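Local coordinates for hydrolase family protein (Deinococcus radiodurans R1, PDB 3CNH) that probably acts as a phosphatase of the haloacid dehalogenase-like superfamily and binds a sodium ion, at residues F122-G125 with E126-L129. Sequence-based numbering, arbitrary orientation.
Sequences FGLG and EFLL
With its CG set between the backbone N and the carbonyl carbon (chi1 61°), Phe127 brings its ring over the carbonyl oxygen of Leu124, whose own CG stands beside the backbone N (chi1 -56°). The two side chains run side by side, and Leu124 CD2 meets Phe127 CZ at 3.8 Å. Leu124 O sits over the ring centre, 3.7 Å above the plane.

That oxygen illustrates how a short turn can grip a single carbonyl with two successive amides. Phe127 N donates to Leu124 O over 3.2 Å from well above the carbonyl plane, whereas Leu128 N reaches Leu124 O at 3.0 Å within that plane, though that hydrogen bond is less straight (141° at the hydrogen). Leu128 CB, 3.5 Å from Leu124 O, packs beside the same acceptor. One residue earlier, Glu126 N bonds to Gly123 O at 3.0 Å, so consecutive i to i+3 bonds wind the chain into a single tight turn.

The turn belongs to the connection between helix 112-122 and strand 131-133, an edge strand of the parallel sheet in this haloacid dehalogenase-like fold. Gly123 ends the helix in a Schellman motif at positive phi, which by itself favours glycine; a CB there would probably also come too close to Glu126 OE2 as it is placed. The Glu126 side chain, extended beyond CG, runs alongside Gly123 O with its CB and CG, and Gly123 O also takes a hydrogen bond of 2.8 Å from a water oxygen; this water donates weakly to Glu126 OE1 as well.

Leu92 of helix 89-98 touches both Leu124 and Phe127, while Met104 of strand 103-108 touches Phe127 and Leu128. Were Phe127 cut back to alanine, a gap would probably open beside Leu92 and Met104, and Leu124 CD2 would lose its aromatic neighbour.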
ATOM      1  N   PHE A 122       4.087  12.505   1.768  1.00 32.44           N
ATOM      2  CA  PHE A 122       2.868  12.887   1.047  1.00 33.21           C
ATOM      3  C   PHE A 122       1.712  13.300   1.945  1.00 33.58           C
ATOM      4  O   PHE A 122       0.600  13.509   1.486  1.00 33.65           O
ATOM      5  CB  PHE A 122       2.488  11.828   0.027  1.00 33.33           C
ATOM      6  CG  PHE A 122       3.562  11.609  -0.980  1.00 35.34           C
ATOM      7  CD1 PHE A 122       3.773  12.519  -1.982  1.00 35.92           C
ATOM      8  CD2 PHE A 122       4.408  10.522  -0.882  1.00 34.99           C
ATOM      9  CE1 PHE A 122       4.817  12.347  -2.899  1.00 38.24           C
ATOM     10  CE2 PHE A 122       5.467  10.327  -1.789  1.00 37.44           C
ATOM     11  CZ  PHE A 122       5.654  11.247  -2.814  1.00 37.00           C
ATOM     12  N   GLY A 123       2.015  13.418   3.226  1.00 34.16           N
ATOM     13  CA  GLY A 123       1.003  13.864   4.212  1.00 34.50           C
ATOM     14  C   GLY A 123      -0.257  13.021   4.281  1.00 33.85           C
ATOM     15  O   GLY A 123      -1.380  13.545   4.436  1.00 34.39           O
ATOM     16  N   LEU A 124      -0.072  11.713   4.172  1.00 32.75           N
ATOM     17  CA  LEU A 124      -1.214  10.792   4.103  1.00 33.29           C
ATOM     18  C   LEU A 124      -2.055  10.819   5.389  1.00 34.02           C
ATOM     19  O   LEU A 124      -3.248  10.576   5.390  1.00 34.97           O
ATOM     20  CB  LEU A 124      -0.799   9.372   3.734  1.00 32.79           C
ATOM     21  CG  LEU A 124      -0.019   9.239   2.411  1.00 33.01           C
ATOM     22  CD1 LEU A 124       0.318   7.757   2.129  1.00 32.76           C
ATOM     23  CD2 LEU A 124      -0.766   9.894   1.231  1.00 33.52           C
ATOM     24  N   GLY A 125      -1.372  11.126   6.467  1.00 35.29           N
ATOM     25  CA  GLY A 125      -1.971  11.208   7.792  1.00 34.78           C
ATOM     26  C   GLY A 125      -2.905  12.373   7.969  1.00 34.70           C
ATOM     27  O   GLY A 125      -3.629  12.455   8.949  1.00 34.93           O
ATOM     28  N   GLU A 126      -2.943  13.270   7.000  1.00 33.77           N
ATOM     29  CA  GLU A 126      -3.841  14.398   7.117  1.00 34.48           C
ATOM     30  C   GLU A 126      -5.263  13.947   6.888  1.00 35.09           C
ATOM     31  O   GLU A 126      -6.206  14.514   7.420  1.00 34.58           O
ATOM     32  CB  GLU A 126      -3.459  15.499   6.126  1.00 36.11           C
ATOM     33  CG  GLU A 126      -2.097  16.067   6.490  1.00 41.50           C
ATOM     34  CD  GLU A 126      -1.557  17.091   5.485  1.00 56.80           C
ATOM     35  OE1 GLU A 126      -2.325  17.569   4.616  1.00 59.41           O
ATOM     36  OE2 GLU A 126      -0.353  17.421   5.589  1.00 65.27           O
ATOM     37  N   PHE A 127      -5.405  12.860   6.136  1.00 34.35           N
ATOM     38  CA  PHE A 127      -6.750  12.386   5.768  1.00 34.52           C
ATOM     39  C   PHE A 127      -7.045  10.921   6.097  1.00 34.07           C
ATOM     40  O   PHE A 127      -8.196  10.483   5.999  1.00 34.24           O
ATOM     41  CB  PHE A 127      -7.071  12.716   4.305  1.00 35.59           C
ATOM     42  CG  PHE A 127      -6.137  12.083   3.310  1.00 33.14           C
ATOM     43  CD1 PHE A 127      -6.400  10.840   2.795  1.00 34.56           C
ATOM     44  CD2 PHE A 127      -5.005  12.753   2.875  1.00 35.83           C
ATOM     45  CE1 PHE A 127      -5.535  10.261   1.871  1.00 36.63           C
ATOM     46  CE2 PHE A 127      -4.154  12.192   1.956  1.00 32.74           C
ATOM     47  CZ  PHE A 127      -4.414  10.940   1.454  1.00 36.40           C
ATOM     48  N   LEU A 128      -6.013  10.186   6.506  1.00 33.67           N
ATOM     49  CA  LEU A 128      -6.175   8.807   6.949  1.00 33.80           C
ATOM     50  C   LEU A 128      -5.868   8.797   8.445  1.00 35.25           C
ATOM     51  O   LEU A 128      -4.785   9.214   8.890  1.00 35.89           O
ATOM     52  CB  LEU A 128      -5.284   7.815   6.186  1.00 33.94           C
ATOM     53  CG  LEU A 128      -5.478   7.822   4.667  1.00 33.59           C
ATOM     54  CD1 LEU A 128      -4.471   6.890   3.950  1.00 33.18           C
ATOM     55  CD2 LEU A 128      -6.953   7.515   4.325  1.00 34.92           C
ATOM     56  N   LEU A 129      -6.802   8.222   9.194  1.00 32.68           N
ATOM     57  CA  LEU A 129      -6.796   8.240  10.666  1.00 31.90           C
ATOM     58  C   LEU A 129      -5.914   7.171  11.282  1.00 33.00           C
ATOM     59  O   LEU A 129      -5.473   7.277  12.407  1.00 32.47           O
ATOM     60  CB  LEU A 129      -8.240   8.155  11.207  1.00 30.66           C
ATOM     61  CG  LEU A 129      -9.201   9.202  10.634  1.00 31.56           C
ATOM     62  CD1 LEU A 129     -10.579   8.849  11.121  1.00 33.01           C
ATOM     63  CD2 LEU A 129      -8.773  10.637  11.012  1.00 33.65           C
TER
HETATM   64  O   HOH W   1      -2.421  15.308   2.480  1.00 33.59           O